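PDB 4LSW: D-2-hydroxyacid dehydrogensase protein from Ketogulonicigenium vulgare, which probably catalyses the NAD-dependent interconversion of D-2-hydroxyacids and the corresponding 2-oxoacids, as related dehydrogenases do. Local coordinates for residues G90-N95 with S308-P313; R47-R52 with E69-Y74; A57-I62 with C86-I91. All coordinates share one frame; numbering follows the deposited sequence.

How the contacts relate
Read from the N terminus, contact 2 closes first: strand 48-52 leads into helix 59-63, and the chain returns as strand 70-74 beside it. Contact 3 opens inside that loop, at 57-62, and closes beyond it, at 86-91, so the two cross. It joins helix 59-63 to helix 83-89, and both touch Ile-71 of strand 70-74. Contact 1 begins on Gly-90 and Ile-91, where contact 3 ends, and closes 213 residues later, after the chain has built the separate seven-stranded parallel sheet. Its strand 92-94 neighbours 70-74, so contacts 1 and 2 extend one mixed sheet, and the chain's C-terminal part is tied back to its N-terminal domain.

Contact 1: G90-N95 with S308-P313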
# COMPACT_ATOMS: atom_id res chain seq x y z
N GLY A 90 28.22 -2.28 -3.68
CA GLY A 90 28.10 -3.49 -2.89
C GLY A 90 27.19 -3.29 -1.70
O GLY A 90 27.22 -4.06 -0.75
N ILE A 91 26.36 -2.25 -1.75
CA ILE A 91 25.42 -1.99 -0.67
C ILE A 91 24.19 -2.88 -0.82
O ILE A 91 23.60 -2.96 -1.90
CB ILE A 91 25.01 -0.51 -0.62
CG1 ILE A 91 26.24 0.36 -0.33
CG2 ILE A 91 23.92 -0.26 0.42
CD1 ILE A 91 26.05 1.80 -0.72
N GLN A 92 23.81 -3.54 0.27
CA GLN A 92 22.64 -4.40 0.29
C GLN A 92 21.41 -3.63 0.79
O GLN A 92 21.55 -2.63 1.49
CB GLN A 92 22.91 -5.62 1.17
CG GLN A 92 24.06 -6.48 0.65
CD GLN A 92 24.48 -7.56 1.63
OE1 GLN A 92 23.82 -8.59 1.75
NE2 GLN A 92 25.57 -7.32 2.35
N VAL A 93 20.22 -4.09 0.41
CA VAL A 93 18.98 -3.42 0.78
C VAL A 93 17.96 -4.45 1.30
O VAL A 93 17.88 -5.54 0.75
CB VAL A 93 18.38 -2.63 -0.41
CG1 VAL A 93 17.14 -1.86 0.01
CG2 VAL A 93 19.41 -1.68 -1.02
N THR A 94 17.23 -4.10 2.36
CA THR A 94 16.13 -4.95 2.85
C THR A 94 14.84 -4.14 2.92
O THR A 94 14.88 -2.92 3.02
CB THR A 94 16.42 -5.55 4.26
OG1 THR A 94 16.51 -4.49 5.22
CG2 THR A 94 17.70 -6.37 4.27
N ASN A 95 13.70 -4.83 2.88
CA ASN A 95 12.42 -4.17 3.11
C ASN A 95 11.61 -4.93 4.16
O ASN A 95 12.17 -5.77 4.88
CB ASN A 95 11.62 -4.02 1.80
CG ASN A 95 11.20 -5.35 1.20
OD1 ASN A 95 11.77 -6.39 1.51
ND2 ASN A 95 10.19 -5.31 0.34
N SER A 308 24.81 -12.58 10.54
CA SER A 308 23.83 -13.59 10.17
C SER A 308 23.15 -13.20 8.86
O SER A 308 23.26 -12.05 8.43
CB SER A 308 22.79 -13.74 11.28
OG SER A 308 23.38 -14.31 12.44
N PRO A 309 22.45 -14.15 8.21
CA PRO A 309 21.81 -13.79 6.94
C PRO A 309 20.73 -12.75 7.14
O PRO A 309 20.05 -12.75 8.17
CB PRO A 309 21.16 -15.11 6.50
CG PRO A 309 21.89 -16.18 7.22
CD PRO A 309 22.27 -15.58 8.54
N LEU A 310 20.56 -11.87 6.16
CA LEU A 310 19.46 -10.92 6.15
C LEU A 310 18.13 -11.66 6.02
O LEU A 310 18.05 -12.68 5.33
CB LEU A 310 19.63 -9.92 5.00
CG LEU A 310 20.87 -9.03 5.07
CD1 LEU A 310 20.98 -8.18 3.82
CD2 LEU A 310 20.85 -8.17 6.33
N LEU A 311 17.09 -11.16 6.69
CA LEU A 311 15.79 -11.83 6.66
C LEU A 311 15.07 -11.60 5.34
O LEU A 311 14.60 -12.55 4.70
CB LEU A 311 14.90 -11.34 7.80
CG LEU A 311 15.14 -11.88 9.22
CD1 LEU A 311 16.35 -11.23 9.88
CD2 LEU A 311 13.91 -11.70 10.09
N THR A 312 14.98 -10.33 4.93
CA THR A 312 14.22 -9.95 3.75
C THR A 312 14.99 -9.03 2.80
O THR A 312 14.60 -7.87 2.60
CB THR A 312 12.88 -9.30 4.16
OG1 THR A 312 13.12 -8.29 5.14
CG2 THR A 312 11.93 -10.34 4.74
N PRO A 313 16.07 -9.54 2.20
CA PRO A 313 16.83 -8.70 1.26
C PRO A 313 16.09 -8.48 -0.05
O PRO A 313 15.32 -9.34 -0.50
CB PRO A 313 18.08 -9.53 0.98
CG PRO A 313 17.63 -10.95 1.17
CD PRO A 313 16.62 -10.90 2.29
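Leu-310 lays its CD1 methyl over two residues of strand 92-94, approaching Thr-94 CG2 to 3.8 Å and Gln-92 OE1 to 3.5 Å. The Thr-94 and Leu-310 side chains cross at about a right angle, the Thr-94 CG2 methyl touching CD1 and, more loosely, CB and CD2 of Leu-310. Thr-94 CG2 stands anti to its own carbonyl carbon, which puts this methyl on the side of Leu-310, while OG1 is hydrogen-bonded to Ser-72 OG of the next strand.

At the other end of the contact the evidence is polar. Thr-312 presents two oxygens to Asn-95. Its hydroxyl OG1 donates to Asn-95 O at 2.7 Å, arriving 32° out of the carbonyl plane, and Asn-300 ND2 of helix 287-306 also bonds to this OG1. Its carbonyl O accepts from Asn-95 N at 3.2 Å, with an N-H...O angle of 157°. The amide of the Asn-95 side chain turns to a different partner, ND2 bonding to Val-76 O.

Between these two ends, Thr-94 and Pro-313 form an antiparallel non-hydrogen-bonded pair with their CA atoms 4.1 Å apart. As expected of such a pair, the contacts across it are CA-H...O: Pro-313 CA to Val-93 O at 3.4 Å, and Thr-94 CA to Thr-312 O at 3.3 Å. Val-93 then bonds through its backbone to Val-314, continuing the ladder.

The pairing thus starts the antiparallel edge strand 313-315 of an otherwise parallel sheet. Because both backbone polar groups of Asn-95 are held by Thr-312, whose hydroxyl is also bonded to helix 287-306, the end of strand 92-94, the incoming C-terminal strand and that helix are fixed relative to one another by polar bonds, with the Leu-310 methyl adding apolar cover.

Contact 2: R47-R52 with E69-Y74; sequences RAIATR and ELISVY
Ile-49 and Thr-51 carry the backbone pairing on one side, Leu-70, Ser-72 and Tyr-74 on the other. Ile-49 N donates to Leu-70 O and receives Ser-72 N on its own O; Thr-51 N donates to Ser-72 O and receives Tyr-74 N. All four bonds measure 2.9 Å between N and O, the regular pattern of parallel strands, whose axes here diverge by 27°.

On one face of the sheet Thr-51 CG2 lies 3.7 Å from Val-73 CG2 and 3.9 Å from Ile-71 CG2, and Ile-49 CB meets Ile-71 CG1 at 4.2 Å. Thr-51 OG1, anti to its backbone N (chi1 -170°), faces away from these methyls and bonds to Gly-56 O. On the other face, Arg-52 and Tyr-74 run side by side, but they touch through their aliphatic parts, Arg-52 CG lying 4.1 Å from Tyr-74 CB; the ring that meets the Tyr-74 ring is that of Tyr-12.

Where the strands begin, Arg-47 O takes Glu-69 N at 2.8 Å and, more weakly, Leu-70 N. A salt bridge spans the same residues: Arg-47 NE meets Glu-69 OE2 at 3.1 Å from above the carboxylate plane.

Further out, Glu-69 OE1 bonds to His-304 and Arg-47 packs on Phe-305, both of helix 287-306, while Ile-49 and Ile-71 rest on Leu-61 and Ile-62 of helix 59-63, the crossover of this beta-alpha-beta unit. With helices over both faces, the main-chain bonds satisfy buried polar groups, and His-304 may help fix the carboxylate whose charge Arg-47 probably offsets.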
# COMPACT_ATOMS: atom_id res chain seq x y z
N ARG A 47 27.33 2.75 8.94
CA ARG A 47 27.40 1.41 8.37
C ARG A 47 26.04 0.96 7.85
O ARG A 47 25.97 0.09 6.99
CB ARG A 47 27.96 0.42 9.39
CG ARG A 47 29.43 0.66 9.72
CD ARG A 47 29.90 -0.23 10.86
NE ARG A 47 29.75 -1.64 10.52
CZ ARG A 47 29.74 -2.63 11.42
NH1 ARG A 47 29.87 -2.35 12.70
NH2 ARG A 47 29.60 -3.88 11.02
N ALA A 48 24.97 1.56 8.35
CA ALA A 48 23.64 1.26 7.82
C ALA A 48 22.74 2.49 7.86
O ALA A 48 22.86 3.33 8.74
CB ALA A 48 22.99 0.11 8.58
N ILE A 49 21.84 2.57 6.88
CA ILE A 49 20.80 3.59 6.87
C ILE A 49 19.48 2.90 7.18
O ILE A 49 19.21 1.79 6.69
CB ILE A 49 20.72 4.30 5.51
CG1 ILE A 49 21.95 5.20 5.32
CG2 ILE A 49 19.45 5.13 5.41
CD1 ILE A 49 22.08 5.76 3.93
N ALA A 50 18.68 3.53 8.04
CA ALA A 50 17.33 3.08 8.31
C ALA A 50 16.41 4.12 7.70
O ALA A 50 16.46 5.30 8.06
CB ALA A 50 17.09 2.96 9.81
N THR A 51 15.58 3.70 6.76
CA THR A 51 14.76 4.65 6.04
C THR A 51 13.33 4.15 5.92
O THR A 51 12.93 3.19 6.60
CB THR A 51 15.38 4.98 4.65
OG1 THR A 51 14.69 6.09 4.05
CG2 THR A 51 15.34 3.76 3.72
N ARG A 52 12.57 4.83 5.07
CA ARG A 52 11.19 4.47 4.79
C ARG A 52 11.00 4.46 3.28
O ARG A 52 11.79 5.08 2.55
CB ARG A 52 10.24 5.46 5.47
CG ARG A 52 10.24 5.34 6.98
CD ARG A 52 9.61 6.55 7.67
NE ARG A 52 8.18 6.67 7.41
CZ ARG A 52 7.22 6.46 8.32
NH1 ARG A 52 7.53 6.13 9.57
NH2 ARG A 52 5.95 6.60 7.97
N GLU A 69 27.04 -0.17 4.43
CA GLU A 69 26.94 -1.61 4.15
C GLU A 69 25.53 -2.03 3.76
O GLU A 69 25.33 -2.95 2.96
CB GLU A 69 27.38 -2.42 5.37
CG GLU A 69 28.84 -2.18 5.78
CD GLU A 69 29.19 -2.76 7.14
OE1 GLU A 69 28.35 -3.47 7.75
OE2 GLU A 69 30.31 -2.50 7.61
N LEU A 70 24.55 -1.33 4.33
CA LEU A 70 23.17 -1.81 4.29
C LEU A 70 22.20 -0.66 4.39
O LEU A 70 22.40 0.27 5.17
CB LEU A 70 22.93 -2.77 5.46
CG LEU A 70 21.47 -3.15 5.75
CD1 LEU A 70 20.86 -3.95 4.62
CD2 LEU A 70 21.38 -3.93 7.04
N ILE A 71 21.15 -0.71 3.58
CA ILE A 71 20.03 0.20 3.74
C ILE A 71 18.81 -0.65 4.03
O ILE A 71 18.43 -1.50 3.22
CB ILE A 71 19.78 1.04 2.47
CG1 ILE A 71 21.02 1.87 2.14
CG2 ILE A 71 18.58 1.95 2.67
CD1 ILE A 71 20.99 2.53 0.76
N SER A 72 18.22 -0.44 5.20
CA SER A 72 17.04 -1.17 5.62
C SER A 72 15.83 -0.25 5.56
O SER A 72 15.82 0.83 6.16
CB SER A 72 17.23 -1.77 7.02
OG SER A 72 18.09 -2.90 6.95
N VAL A 73 14.82 -0.69 4.81
CA VAL A 73 13.63 0.11 4.57
C VAL A 73 12.45 -0.38 5.41
O VAL A 73 12.17 -1.59 5.47
CB VAL A 73 13.22 0.05 3.08
CG1 VAL A 73 12.00 0.90 2.83
CG2 VAL A 73 14.39 0.50 2.18
N TYR A 74 11.78 0.56 6.07
CA TYR A 74 10.52 0.31 6.76
C TYR A 74 9.40 0.43 5.72
O TYR A 74 9.15 1.52 5.21
CB TYR A 74 10.35 1.35 7.87
CG TYR A 74 9.13 1.21 8.76
CD1 TYR A 74 7.88 1.69 8.35
CD2 TYR A 74 9.24 0.67 10.03
CE1 TYR A 74 6.77 1.59 9.18
CE2 TYR A 74 8.14 0.58 10.86
CZ TYR A 74 6.91 1.03 10.43
OH TYR A 74 5.83 0.93 11.28

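Contact 3: A57-I62 with C86-I91; sequences ASRALI and CRERGI
Ile-62 fills the tight side of this helix-to-helix contact, with its CG2 methyl 3.5 Å from both Ile-91 CD1 and Arg-89 CD. The placement of CG2 anti to the backbone N turns that branch to Arg-89 and Ile-91, whereas CD1, at the end of the other branch, meets Cys-86 SG at 4.0 Å. Beneath them, Ile-62, Cys-86 and Ile-91 all touch Ile-71 of strand 70-74, so the two helices share one face of the sheet.

The outer side is joined by charges and water. Arg-59 grips Glu-88 end-on: NH1 reaches OE1 at 2.8 Å on its syn side, nearly in the guanidinium plane, and NH2 reaches OE2 at 3.0 Å from 44° above the carboxylate plane. The two flat groups are twisted 44° apart, consistent with one nitrogen lying near the carboxylate plane and the other well above it. Glu-88 OE1 also forms a salt bridge with Arg-89 NH1 at 3.0 Å, and a water accepts from both Arg-59 NH1 and Arg-89 NH2. The chain's turn away from the helix is held separately, Cys-86 O receiving Arg-89 N and Ile-91 N from opposite faces of its plane.

An alanine at Arg-59 would probably leave Glu-88 with Arg-89 as its one remaining charged partner in this network and deprive the water of a donor, leaving OE2 without this mate and the carboxylate freer to turn.

Arg-59 NH1 and Arg-89 NH1 approach to 3.6 Å; Glu-88 OE1, which both NH1 atoms approach, probably offsets the repulsion of these like charges, together with the water that accepts from Arg-59 NH1 and Arg-89 NH2.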
# COMPACT_ATOMS: atom_id res chain seq x y z
N ALA A 57 16.82 6.72 -0.29
CA ALA A 57 18.21 7.06 -0.02
C ALA A 57 18.84 7.47 -1.33
O ALA A 57 18.97 6.65 -2.24
CB ALA A 57 18.95 5.87 0.57
N SER A 58 19.23 8.74 -1.44
CA SER A 58 19.76 9.25 -2.70
C SER A 58 21.21 8.87 -2.93
O SER A 58 21.92 8.49 -1.99
CB SER A 58 19.64 10.78 -2.75
OG SER A 58 20.50 11.37 -1.79
N ARG A 59 21.65 9.00 -4.18
CA ARG A 59 23.05 8.80 -4.52
C ARG A 59 23.97 9.70 -3.69
O ARG A 59 24.99 9.26 -3.19
CB ARG A 59 23.28 9.04 -6.01
CG ARG A 59 24.75 8.97 -6.41
CD ARG A 59 24.94 9.09 -7.92
NE ARG A 59 24.41 7.93 -8.64
CZ ARG A 59 25.11 6.82 -8.87
NH1 ARG A 59 26.35 6.71 -8.42
NH2 ARG A 59 24.55 5.81 -9.54
N ALA A 60 23.59 10.97 -3.53
CA ALA A 60 24.43 11.90 -2.79
C ALA A 60 24.56 11.48 -1.33
O ALA A 60 25.62 11.58 -0.73
CB ALA A 60 23.91 13.32 -2.91
N LEU A 61 23.46 10.99 -0.76
CA LEU A 61 23.50 10.52 0.62
C LEU A 61 24.40 9.29 0.75
O LEU A 61 25.22 9.18 1.67
CB LEU A 61 22.09 10.19 1.11
CG LEU A 61 22.10 9.59 2.51
CD1 LEU A 61 22.65 10.61 3.50
CD2 LEU A 61 20.71 9.12 2.91
N ILE A 62 24.24 8.36 -0.19
CA ILE A 62 25.08 7.17 -0.23
C ILE A 62 26.56 7.54 -0.37
O ILE A 62 27.42 6.96 0.30
CB ILE A 62 24.62 6.24 -1.38
CG1 ILE A 62 23.27 5.61 -1.01
CG2 ILE A 62 25.65 5.17 -1.66
CD1 ILE A 62 22.50 5.03 -2.18
N CYS A 86 23.58 1.69 -5.08
CA CYS A 86 23.81 0.57 -4.19
C CYS A 86 24.62 -0.53 -4.86
O CYS A 86 25.60 -1.01 -4.30
CB CYS A 86 22.48 0.01 -3.67
SG CYS A 86 21.65 1.09 -2.48
N ARG A 87 24.20 -0.93 -6.05
CA ARG A 87 24.86 -2.03 -6.74
C ARG A 87 26.29 -1.70 -7.17
O ARG A 87 27.14 -2.58 -7.21
CB ARG A 87 24.03 -2.51 -7.92
CG ARG A 87 22.74 -3.20 -7.49
CD ARG A 87 22.09 -3.92 -8.64
NE ARG A 87 20.85 -4.58 -8.25
CZ ARG A 87 19.63 -4.07 -8.43
NH1 ARG A 87 19.49 -2.89 -9.01
NH2 ARG A 87 18.56 -4.75 -8.04
N GLU A 88 26.54 -0.43 -7.47
CA GLU A 88 27.90 0.02 -7.77
C GLU A 88 28.82 -0.21 -6.58
O GLU A 88 30.01 -0.48 -6.74
CB GLU A 88 27.92 1.52 -8.09
CG GLU A 88 27.37 1.93 -9.44
CD GLU A 88 27.17 3.43 -9.54
OE1 GLU A 88 27.56 4.16 -8.60
OE2 GLU A 88 26.61 3.88 -10.56
N ARG A 89 28.25 -0.10 -5.38
CA ARG A 89 29.05 -0.04 -4.15
C ARG A 89 29.01 -1.29 -3.28
O ARG A 89 29.68 -1.35 -2.25
CB ARG A 89 28.61 1.17 -3.32
CG ARG A 89 28.88 2.47 -4.04
CD ARG A 89 28.38 3.66 -3.26
NE ARG A 89 29.10 4.86 -3.67
CZ ARG A 89 28.91 5.47 -4.83
NH1 ARG A 89 28.02 5.01 -5.71
NH2 ARG A 89 29.62 6.55 -5.13
N GLY A 90 28.22 -2.28 -3.68
CA GLY A 90 28.10 -3.49 -2.89
C GLY A 90 27.19 -3.29 -1.70
O GLY A 90 27.22 -4.06 -0.75
N ILE A 91 26.36 -2.25 -1.75
CA ILE A 91 25.42 -1.99 -0.67
C ILE A 91 24.19 -2.88 -0.82
O ILE A 91 23.60 -2.96 -1.90
CB ILE A 91 25.01 -0.51 -0.62
CG1 ILE A 91 26.24 0.36 -0.33
CG2 ILE A 91 23.92 -0.26 0.42
CD1 ILE A 91 26.05 1.80 -0.72
O HOH W 1 28.03 8.30 -7.17